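Local coordinates for protein kojibiose phosphorylase (Gut metagenome, PDB 6W0P) that belongs to glycoside hydrolase family 65, combining a large antiparallel beta-sheet domain, a central helical barrel domain and a small C-terminal beta domain, at residues A[320-325]-A[357-362]; A[331-336]-A[369-374]; A[115-120]-A[314-319]. One frame throughout, in Å; residues are numbered along the deposited sequence.

Contact 1: A[320-325]-A[357-362]; sequences QMIQAY and LPFYLY
Tyr360 and Met321 share the polar bond of this helix pair. The phenol OH of Tyr360 donates to the backbone O of Met321 at 2.7 Å, with a C=O...donor angle of 127° and the donor tilted somewhat from the carbonyl plane. This carbonyl lies in the last turn of helix 308-324, and the helical bond it accepts from Tyr325 N is weak, so a tyrosine hydroxyl is well suited to satisfy it within a buried interface. Tyr325 is the first residue to leave the helix, and its own OH is hydrogen-bonded to Asn332 O.

The apolar contacts centre on Met321. Its chain bends at both chi2 and chi3, which brings CE against Phe359 CB, at 3.7 Å, and the rim of the Tyr360 ring at CE2. An unbranched, pliable thioether suits this place, since it can fold into the angle beside two rigid rings. Over one face of the Phe359 ring comes Met321 CB, a CH-pi contact 4.2 Å from the centroid, while Ile322 CG1 lies at the ring edge. Tyr325 CB adds a further touch, 3.8 Å from Tyr360 CZ.

The aromatic residues also support each other: Phe359 CD2 sits over the centre of one face of the Tyr360 ring, and Trp673 meets Phe359 edge-to-face. The axes of the helical segments 320-324 and 357-361 run nearly perpendicular, at -87° and 11.3 Å apart, a distance spanned by large side chains. The contact is part of the buried helical packing of the catalytic domain, which in family 65 is an (alpha/alpha)6 barrel.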
loop_
_atom_site.group_PDB
_atom_site.type_symbol
_atom_site.label_atom_id
_atom_site.label_comp_id
_atom_site.label_asym_id
_atom_site.label_seq_id
_atom_site.Cartn_x
_atom_site.Cartn_y
_atom_site.Cartn_z
ATOM N N GLN A 320 -2.032 33.389 14.811
ATOM C CA GLN A 320 -2.144 31.902 14.835
ATOM C C GLN A 320 -0.822 31.237 15.262
ATOM O O GLN A 320 -0.867 30.134 15.867
ATOM C CB GLN A 320 -2.607 31.378 13.473
ATOM C CG GLN A 320 -4.051 31.739 13.141
ATOM C CD GLN A 320 -5.041 31.194 14.152
ATOM O OE1 GLN A 320 -4.725 30.347 14.997
ATOM N NE2 GLN A 320 -6.264 31.689 14.074
ATOM N N MET A 321 0.319 31.825 14.919
ATOM C CA MET A 321 1.641 31.279 15.318
ATOM C C MET A 321 1.749 31.383 16.840
ATOM O O MET A 321 2.225 30.443 17.441
ATOM C CB MET A 321 2.828 32.015 14.678
ATOM C CG MET A 321 2.978 31.797 13.169
ATOM S SD MET A 321 3.355 30.089 12.754
ATOM C CE MET A 321 5.113 30.085 13.104
ATOM N N ILE A 322 1.321 32.496 17.414
ATOM C CA ILE A 322 1.406 32.773 18.877
ATOM C C ILE A 322 0.405 31.841 19.587
ATOM O O ILE A 322 0.707 31.352 20.706
ATOM C CB ILE A 322 1.178 34.286 19.166
ATOM C CG1 ILE A 322 2.280 35.153 18.530
ATOM C CG2 ILE A 322 1.112 34.507 20.660
ATOM C CD1 ILE A 322 1.992 36.680 18.345
ATOM N N GLN A 323 -0.743 31.581 18.963
ATOM C CA GLN A 323 -1.800 30.667 19.493
ATOM C C GLN A 323 -1.319 29.215 19.456
ATOM O O GLN A 323 -1.602 28.465 20.422
ATOM C CB GLN A 323 -3.104 30.801 18.703
ATOM C CG GLN A 323 -3.905 32.051 19.062
ATOM C CD GLN A 323 -5.387 31.904 18.821
ATOM O OE1 GLN A 323 -6.185 32.270 19.667
ATOM N NE2 GLN A 323 -5.755 31.365 17.674
ATOM N N ALA A 324 -0.591 28.841 18.410
ATOM C CA ALA A 324 -0.128 27.452 18.207
ATOM C C ALA A 324 0.899 27.039 19.271
ATOM O O ALA A 324 0.882 25.863 19.665
ATOM C CB ALA A 324 0.433 27.307 16.815
ATOM N N TYR A 325 1.805 27.934 19.680
ATOM C CA TYR A 325 2.933 27.591 20.587
ATOM C C TYR A 325 3.488 28.833 21.288
ATOM O O TYR A 325 3.728 29.842 20.623
ATOM C CB TYR A 325 4.059 26.946 19.783
ATOM C CG TYR A 325 4.815 25.879 20.527
ATOM C CD1 TYR A 325 4.244 24.647 20.734
ATOM C CD2 TYR A 325 6.079 26.101 21.041
ATOM C CE1 TYR A 325 4.902 23.659 21.434
ATOM C CE2 TYR A 325 6.758 25.115 21.752
ATOM C CZ TYR A 325 6.171 23.878 21.939
ATOM O OH TYR A 325 6.823 22.862 22.588
ATOM N N LEU A 357 10.127 26.487 12.992
ATOM C CA LEU A 357 11.019 26.853 14.126
ATOM C C LEU A 357 11.475 28.306 14.011
ATOM O O LEU A 357 11.482 29.016 15.011
ATOM C CB LEU A 357 12.213 25.899 14.170
ATOM C CG LEU A 357 13.173 26.100 15.333
ATOM C CD1 LEU A 357 12.444 25.958 16.648
ATOM C CD2 LEU A 357 14.316 25.116 15.248
ATOM N N PRO A 358 11.945 28.797 12.842
ATOM C CA PRO A 358 12.609 30.100 12.784
ATOM C C PRO A 358 11.814 31.277 13.368
ATOM O O PRO A 358 12.384 32.126 14.004
ATOM C CB PRO A 358 12.796 30.291 11.279
ATOM C CG PRO A 358 12.970 28.889 10.762
ATOM C CD PRO A 358 11.933 28.117 11.534
ATOM N N PHE A 359 10.501 31.310 13.168
ATOM C CA PHE A 359 9.667 32.368 13.794
ATOM C C PHE A 359 9.942 32.368 15.311
ATOM O O PHE A 359 10.106 33.454 15.909
ATOM C CB PHE A 359 8.182 32.181 13.481
ATOM C CG PHE A 359 7.308 33.107 14.281
ATOM C CD1 PHE A 359 7.110 34.417 13.877
ATOM C CD2 PHE A 359 6.720 32.686 15.460
ATOM C CE1 PHE A 359 6.342 35.285 14.640
ATOM C CE2 PHE A 359 5.931 33.546 16.213
ATOM C CZ PHE A 359 5.746 34.841 15.800
ATOM N N TYR A 360 9.977 31.190 15.936
ATOM C CA TYR A 360 10.131 31.063 17.416
ATOM C C TYR A 360 11.566 31.421 17.836
ATOM O O TYR A 360 11.723 32.017 18.898
ATOM C CB TYR A 360 9.646 29.696 17.918
ATOM C CG TYR A 360 8.191 29.460 17.595
ATOM C CD1 TYR A 360 7.179 30.053 18.338
ATOM C CD2 TYR A 360 7.822 28.644 16.534
ATOM C CE1 TYR A 360 5.843 29.859 18.021
ATOM C CE2 TYR A 360 6.492 28.446 16.199
ATOM C CZ TYR A 360 5.495 29.056 16.945
ATOM O OH TYR A 360 4.179 28.853 16.604
ATOM N N LEU A 361 12.566 31.079 17.024
ATOM C CA LEU A 361 13.999 31.352 17.298
ATOM C C LEU A 361 14.211 32.859 17.466
ATOM O O LEU A 361 15.036 33.231 18.286
ATOM C CB LEU A 361 14.862 30.801 16.163
ATOM C CG LEU A 361 15.109 29.298 16.202
ATOM C CD1 LEU A 361 15.748 28.829 14.907
ATOM C CD2 LEU A 361 15.950 28.886 17.406
ATOM N N TYR A 362 13.465 33.683 16.724
ATOM C CA TYR A 362 13.653 35.153 16.660
ATOM C C TYR A 362 12.646 35.895 17.543
ATOM O O TYR A 362 12.741 37.125 17.591
ATOM C CB TYR A 362 13.599 35.615 15.204
ATOM C CG TYR A 362 14.840 35.280 14.427
ATOM C CD1 TYR A 362 15.999 36.023 14.585
ATOM C CD2 TYR A 362 14.866 34.204 13.551
ATOM C CE1 TYR A 362 17.141 35.711 13.875
ATOM C CE2 TYR A 362 15.998 33.884 12.824
ATOM C CZ TYR A 362 17.147 34.634 13.004
ATOM O OH TYR A 362 18.286 34.314 12.324
#

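Contact 2: A[331-336]-A[369-374]; sequences TNTIGA and KDLIMF
Thr333 lies across the Phe374 ring, its CB over the centre of one face and 3.7 Å from the centroid. This CH-pi contact stands almost upright, only 13° off the ring normal. OG1 and CG2 spread over different parts of the same ring: OG1 is 3.7 Å from Phe374 CD2, whereas CG2 approaches CZ at 4.0 Å. A beta-branched threonine suits the place because it offers the ring CB and a methyl while its hydroxyl stays available to a water. With OG1 anti to the backbone N (chi1 -170°), that hydroxyl donates to the water at 3.2 Å, and the water in turn donates to the backbone O of Leu371.

One residue further along the loop and one turn back on the helix, Ile334 CG1 packs on Leu371 CD2 at 3.8 Å, the two aliphatic chains crossing obliquely. Both branched chains also pack on Tyr360 of helix 351-361. The loop backbone comes close as well, Asn332 O standing 3.4 Å from Phe374 CB.

Segment 331-336 has no regular structure, and side chains serve several of its carbonyls: Arg401 bonds to Thr331 O, Tyr325 to Asn332 O, Asn61 to Thr333 O and Asn352 to Ile334 O. With these polar groups satisfied from around the contact, aliphatic and aromatic surfaces, together with one bridging water, are left to join the loop to helix 365-376.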
loop_
_atom_site.group_PDB
_atom_site.type_symbol
_atom_site.label_atom_id
_atom_site.label_comp_id
_atom_site.label_asym_id
_atom_site.label_seq_id
_atom_site.Cartn_x
_atom_site.Cartn_y
_atom_site.Cartn_z
ATOM N N THR A 331 6.664 19.009 26.378
ATOM C CA THR A 331 6.079 17.779 25.778
ATOM C C THR A 331 4.987 18.160 24.765
ATOM O O THR A 331 4.234 17.259 24.335
ATOM C CB THR A 331 5.575 16.812 26.868
ATOM O OG1 THR A 331 4.479 17.409 27.567
ATOM C CG2 THR A 331 6.655 16.454 27.866
ATOM N N ASN A 332 4.867 19.432 24.397
ATOM C CA ASN A 332 3.853 19.893 23.409
ATOM C C ASN A 332 4.553 20.134 22.077
ATOM O O ASN A 332 5.757 20.414 22.089
ATOM C CB ASN A 332 3.102 21.150 23.849
ATOM C CG ASN A 332 1.959 20.877 24.802
ATOM O OD1 ASN A 332 1.566 19.725 24.989
ATOM N ND2 ASN A 332 1.439 21.921 25.426
ATOM N N THR A 333 3.816 20.040 20.971
ATOM C CA THR A 333 4.353 20.337 19.627
ATOM C C THR A 333 3.266 21.017 18.795
ATOM O O THR A 333 2.117 21.106 19.250
ATOM C CB THR A 333 4.886 19.066 18.952
ATOM O OG1 THR A 333 5.606 19.424 17.769
ATOM C CG2 THR A 333 3.776 18.116 18.577
ATOM N N ILE A 334 3.651 21.469 17.611
ATOM C CA ILE A 334 2.755 22.133 16.627
ATOM C C ILE A 334 2.218 21.053 15.676
ATOM O O ILE A 334 3.040 20.378 15.022
ATOM C CB ILE A 334 3.541 23.233 15.888
ATOM C CG1 ILE A 334 4.127 24.244 16.878
ATOM C CG2 ILE A 334 2.685 23.890 14.828
ATOM C CD1 ILE A 334 4.846 25.397 16.250
ATOM N N GLY A 335 0.897 20.904 15.601
ATOM C CA GLY A 335 0.226 20.130 14.540
ATOM C C GLY A 335 0.188 20.884 13.205
ATOM O O GLY A 335 0.134 22.132 13.197
ATOM N N ALA A 336 0.139 20.140 12.102
ATOM C CA ALA A 336 0.004 20.666 10.728
ATOM C C ALA A 336 -1.218 21.590 10.569
ATOM O O ALA A 336 -1.197 22.389 9.608
ATOM C CB ALA A 336 -0.063 19.520 9.753
ATOM N N LYS A 369 13.186 26.310 22.157
ATOM C CA LYS A 369 13.807 25.198 22.933
ATOM C C LYS A 369 12.766 24.099 23.209
ATOM O O LYS A 369 13.127 22.918 23.108
ATOM C CB LYS A 369 14.442 25.741 24.219
ATOM C CG LYS A 369 14.858 24.695 25.245
ATOM C CD LYS A 369 16.113 25.046 26.050
ATOM C CE LYS A 369 15.832 25.552 27.455
ATOM N NZ LYS A 369 17.022 26.229 28.038
ATOM N N ASP A 370 11.513 24.465 23.510
ATOM C CA ASP A 370 10.426 23.504 23.843
ATOM C C ASP A 370 10.076 22.662 22.617
ATOM O O ASP A 370 9.880 21.434 22.790
ATOM C CB ASP A 370 9.220 24.196 24.477
ATOM C CG ASP A 370 9.363 24.363 25.986
ATOM O OD1 ASP A 370 10.410 23.957 26.498
ATOM O OD2 ASP A 370 8.435 24.912 26.642
ATOM N N LEU A 371 10.040 23.266 21.426
ATOM C CA LEU A 371 9.842 22.515 20.160
ATOM C C LEU A 371 10.884 21.395 20.046
ATOM O O LEU A 371 10.479 20.269 19.706
ATOM C CB LEU A 371 9.902 23.464 18.962
ATOM C CG LEU A 371 8.626 24.251 18.741
ATOM C CD1 LEU A 371 8.787 25.253 17.613
ATOM C CD2 LEU A 371 7.473 23.315 18.447
ATOM N N ILE A 372 12.163 21.655 20.355
ATOM C CA ILE A 372 13.222 20.601 20.316
ATOM C C ILE A 372 13.046 19.625 21.495
ATOM O O ILE A 372 13.264 18.424 21.285
ATOM C CB ILE A 372 14.605 21.239 20.250
ATOM C CG1 ILE A 372 14.750 22.062 18.972
ATOM C CG2 ILE A 372 15.697 20.199 20.360
ATOM C CD1 ILE A 372 15.621 23.296 19.138
ATOM N N MET A 373 12.606 20.087 22.669
ATOM C CA MET A 373 12.456 19.221 23.877
ATOM C C MET A 373 11.333 18.219 23.615
ATOM O O MET A 373 11.415 17.046 24.091
ATOM C CB MET A 373 12.123 20.027 25.138
ATOM C CG MET A 373 13.295 20.816 25.710
ATOM S SD MET A 373 14.813 19.897 25.902
ATOM C CE MET A 373 14.276 18.591 27.001
ATOM N N PHE A 374 10.330 18.628 22.843
ATOM C CA PHE A 374 9.280 17.674 22.430
ATOM C C PHE A 374 9.975 16.450 21.833
ATOM O O PHE A 374 9.524 15.329 22.129
ATOM C CB PHE A 374 8.272 18.266 21.446
ATOM C CG PHE A 374 7.555 17.187 20.680
ATOM C CD1 PHE A 374 6.632 16.364 21.305
ATOM C CD2 PHE A 374 7.861 16.944 19.355
ATOM C CE1 PHE A 374 5.983 15.361 20.605
ATOM C CE2 PHE A 374 7.225 15.931 18.658
ATOM C CZ PHE A 374 6.285 15.140 19.285
HETATM O O HOH W 1 8.707 19.683 17.271
#

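Contact 3: A[115-120]-A[314-319]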
loop_
_atom_site.group_PDB
_atom_site.type_symbol
_atom_site.label_atom_id
_atom_site.label_comp_id
_atom_site.label_asym_id
_atom_site.label_seq_id
_atom_site.Cartn_x
_atom_site.Cartn_y
_atom_site.Cartn_z
ATOM N N ARG A 115 -19.604 38.343 13.314
ATOM C CA ARG A 115 -18.563 37.493 13.953
ATOM C C ARG A 115 -17.245 38.281 13.975
ATOM O O ARG A 115 -16.861 38.802 12.906
ATOM C CB ARG A 115 -18.393 36.206 13.143
ATOM C CG ARG A 115 -17.862 35.039 13.949
ATOM C CD ARG A 115 -17.246 33.942 13.107
ATOM N NE ARG A 115 -18.186 33.318 12.191
ATOM C CZ ARG A 115 -18.662 32.077 12.271
ATOM N NH1 ARG A 115 -18.323 31.257 13.247
ATOM N NH2 ARG A 115 -19.492 31.651 11.343
ATOM N N ILE A 116 -16.580 38.371 15.126
ATOM C CA ILE A 116 -15.327 39.169 15.296
ATOM C C ILE A 116 -14.262 38.340 16.009
ATOM O O ILE A 116 -14.536 37.809 17.089
ATOM C CB ILE A 116 -15.587 40.470 16.067
ATOM C CG1 ILE A 116 -16.691 41.289 15.401
ATOM C CG2 ILE A 116 -14.297 41.263 16.206
ATOM C CD1 ILE A 116 -17.180 42.460 16.226
ATOM N N LEU A 117 -13.064 38.262 15.433
ATOM C CA LEU A 117 -11.862 37.798 16.165
ATOM C C LEU A 117 -10.983 39.038 16.327
ATOM O O LEU A 117 -10.634 39.660 15.307
ATOM C CB LEU A 117 -11.194 36.665 15.386
ATOM C CG LEU A 117 -9.816 36.230 15.902
ATOM C CD1 LEU A 117 -9.922 35.615 17.279
ATOM C CD2 LEU A 117 -9.155 35.248 14.956
ATOM N N ASP A 118 -10.694 39.443 17.556
ATOM C CA ASP A 118 -9.806 40.610 17.799
ATOM C C ASP A 118 -8.365 40.105 17.936
ATOM O O ASP A 118 -8.044 39.451 18.922
ATOM C CB ASP A 118 -10.266 41.409 19.014
ATOM C CG ASP A 118 -9.676 42.800 19.027
ATOM O OD1 ASP A 118 -8.480 42.910 18.681
ATOM O OD2 ASP A 118 -10.438 43.763 19.354
ATOM N N LEU A 119 -7.511 40.427 16.977
ATOM C CA LEU A 119 -6.125 39.893 16.947
ATOM C C LEU A 119 -5.272 40.499 18.077
ATOM O O LEU A 119 -4.176 39.969 18.295
ATOM C CB LEU A 119 -5.512 40.157 15.581
ATOM C CG LEU A 119 -6.246 39.584 14.370
ATOM C CD1 LEU A 119 -5.536 40.025 13.114
ATOM C CD2 LEU A 119 -6.343 38.054 14.420
ATOM N N ARG A 120 -5.770 41.484 18.839
ATOM C CA ARG A 120 -4.979 42.113 19.935
ATOM C C ARG A 120 -5.301 41.487 21.294
ATOM O O ARG A 120 -4.556 41.774 22.245
ATOM C CB ARG A 120 -5.216 43.622 19.969
ATOM C CG ARG A 120 -5.032 44.288 18.616
ATOM C CD ARG A 120 -5.746 45.617 18.543
ATOM N NE ARG A 120 -7.183 45.401 18.586
ATOM C CZ ARG A 120 -8.076 46.372 18.387
ATOM N NH1 ARG A 120 -7.661 47.605 18.137
ATOM N NH2 ARG A 120 -9.372 46.109 18.426
ATOM N N ILE A 314 -0.928 39.118 7.313
ATOM C CA ILE A 314 0.308 38.843 8.099
ATOM C C ILE A 314 -0.016 38.869 9.604
ATOM O O ILE A 314 0.559 38.056 10.354
ATOM C CB ILE A 314 1.474 39.784 7.754
ATOM C CG1 ILE A 314 2.765 39.247 8.357
ATOM C CG2 ILE A 314 1.224 41.225 8.182
ATOM C CD1 ILE A 314 3.037 37.807 8.021
ATOM N N ARG A 315 -0.866 39.784 10.053
ATOM C CA ARG A 315 -1.141 39.903 11.503
ATOM C C ARG A 315 -2.002 38.707 11.920
ATOM O O ARG A 315 -1.765 38.141 12.999
ATOM C CB ARG A 315 -1.730 41.275 11.828
ATOM C CG ARG A 315 -1.600 41.581 13.310
ATOM C CD ARG A 315 -2.031 42.986 13.628
ATOM N NE ARG A 315 -0.952 43.929 13.428
ATOM C CZ ARG A 315 -0.990 45.011 12.659
ATOM N NH1 ARG A 315 -2.066 45.301 11.932
ATOM N NH2 ARG A 315 0.081 45.788 12.616
ATOM N N TYR A 316 -2.889 38.255 11.035
ATOM C CA TYR A 316 -3.657 37.021 11.294
ATOM C C TYR A 316 -2.663 35.866 11.476
ATOM O O TYR A 316 -2.813 35.082 12.453
ATOM C CB TYR A 316 -4.698 36.766 10.193
ATOM C CG TYR A 316 -5.435 35.471 10.390
ATOM C CD1 TYR A 316 -6.433 35.349 11.343
ATOM C CD2 TYR A 316 -5.081 34.345 9.678
ATOM C CE1 TYR A 316 -7.082 34.145 11.555
ATOM C CE2 TYR A 316 -5.736 33.142 9.857
ATOM C CZ TYR A 316 -6.731 33.034 10.809
ATOM O OH TYR A 316 -7.333 31.830 10.999
ATOM N N CYS A 317 -1.713 35.720 10.536
ATOM C CA CYS A 317 -0.681 34.639 10.548
ATOM C C CYS A 317 0.136 34.696 11.849
ATOM O O CYS A 317 0.276 33.658 12.508
ATOM C CB CYS A 317 0.254 34.726 9.342
ATOM S SG CYS A 317 -0.558 34.337 7.769
ATOM N N LEU A 318 0.633 35.867 12.241
ATOM C CA LEU A 318 1.375 36.016 13.516
ATOM C C LEU A 318 0.462 35.587 14.690
ATOM O O LEU A 318 0.946 34.881 15.605
ATOM C CB LEU A 318 1.899 37.445 13.680
ATOM C CG LEU A 318 2.863 37.904 12.586
ATOM C CD1 LEU A 318 3.522 39.222 12.951
ATOM C CD2 LEU A 318 3.927 36.854 12.295
ATOM N N PHE A 319 -0.808 35.979 14.651
ATOM C CA PHE A 319 -1.784 35.653 15.719
ATOM C C PHE A 319 -1.859 34.137 15.903
ATOM O O PHE A 319 -1.760 33.670 17.056
ATOM C CB PHE A 319 -3.138 36.295 15.424
ATOM C CG PHE A 319 -4.199 35.922 16.426
ATOM C CD1 PHE A 319 -4.302 36.611 17.619
ATOM C CD2 PHE A 319 -5.047 34.862 16.188
ATOM C CE1 PHE A 319 -5.256 36.252 18.554
ATOM C CE2 PHE A 319 -6.017 34.519 17.114
ATOM C CZ PHE A 319 -6.113 35.205 18.297
#
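Phe319 and Leu117 each hold CG anti to the backbone N (chi1 176° for Phe319), while Leu119 turns its CG anti to the carbonyl carbon, beside the N (chi1 -58°). Phe319 CG is thereby directed from the helix toward the strand side, where Leu119 covers a face of the ring and Leu117 meets its outer end. Leu119 CD2 makes a CH-pi contact 4.0 Å from the centroid of the Phe319 ring and approaches CG at 3.6 Å. Leu117 CD2 lies 3.9 Å from Phe319 CE2. It also reaches the edge of the Tyr316 ring, CD2 to CE1 being 4.1 Å, the two side chains crossing at about a right angle. Leucine suits both positions because its forked end can touch two neighbours at once: at Leu119 the other methyl, CD1, rests on the helix backbone, 3.8 Å from Tyr316 N.

The chain leaves the strand through an Asx turn, in which Asp118 OD1 accepts from Arg120 N at 3.1 Å. Arg120 also grips this carboxylate side-on, NE to OD1 on its syn lone pair and NH2 to OD2 at 2.7 Å, a salt bridge that ties the two ends of the turn around Leu119 together. Leu119 O, close to the Phe319 ring, is bound by Tyr297 OH of helix 282-300; Tyr316 OH bonds to Ile32 O.

The axes of strand segment 115-118 and helix segment 314-319 make an angle of 71°. The contact joins the N-terminal antiparallel beta-sheet domain to the helical catalytic domain, an interdomain interface within the family 65 architecture.

In the fold
All three contacts are buried. Contacts 1 and 3 use successive turns of helix 308-324 and meet where Leu318 CD2 packs on Phe359 CE1; contact 3 faces the N-terminal beta domain, whereas contacts 1 and 2 lie within the helical domain. Contact 2 adjoins contact 1, with Tyr360 CE2 3.5 Å from Ile334 CD1, and helices 351-361 and 365-376 are consecutive. It is about 23 Å from contact 3, centre to centre. The chemistry differs accordingly: a direct tyrosine-carbonyl bond spans the helices of contact 1, a water bridges loop and helix in contact 2, and contact 3 is apolar across its interface, its salt bridge staying within the strand-side segment.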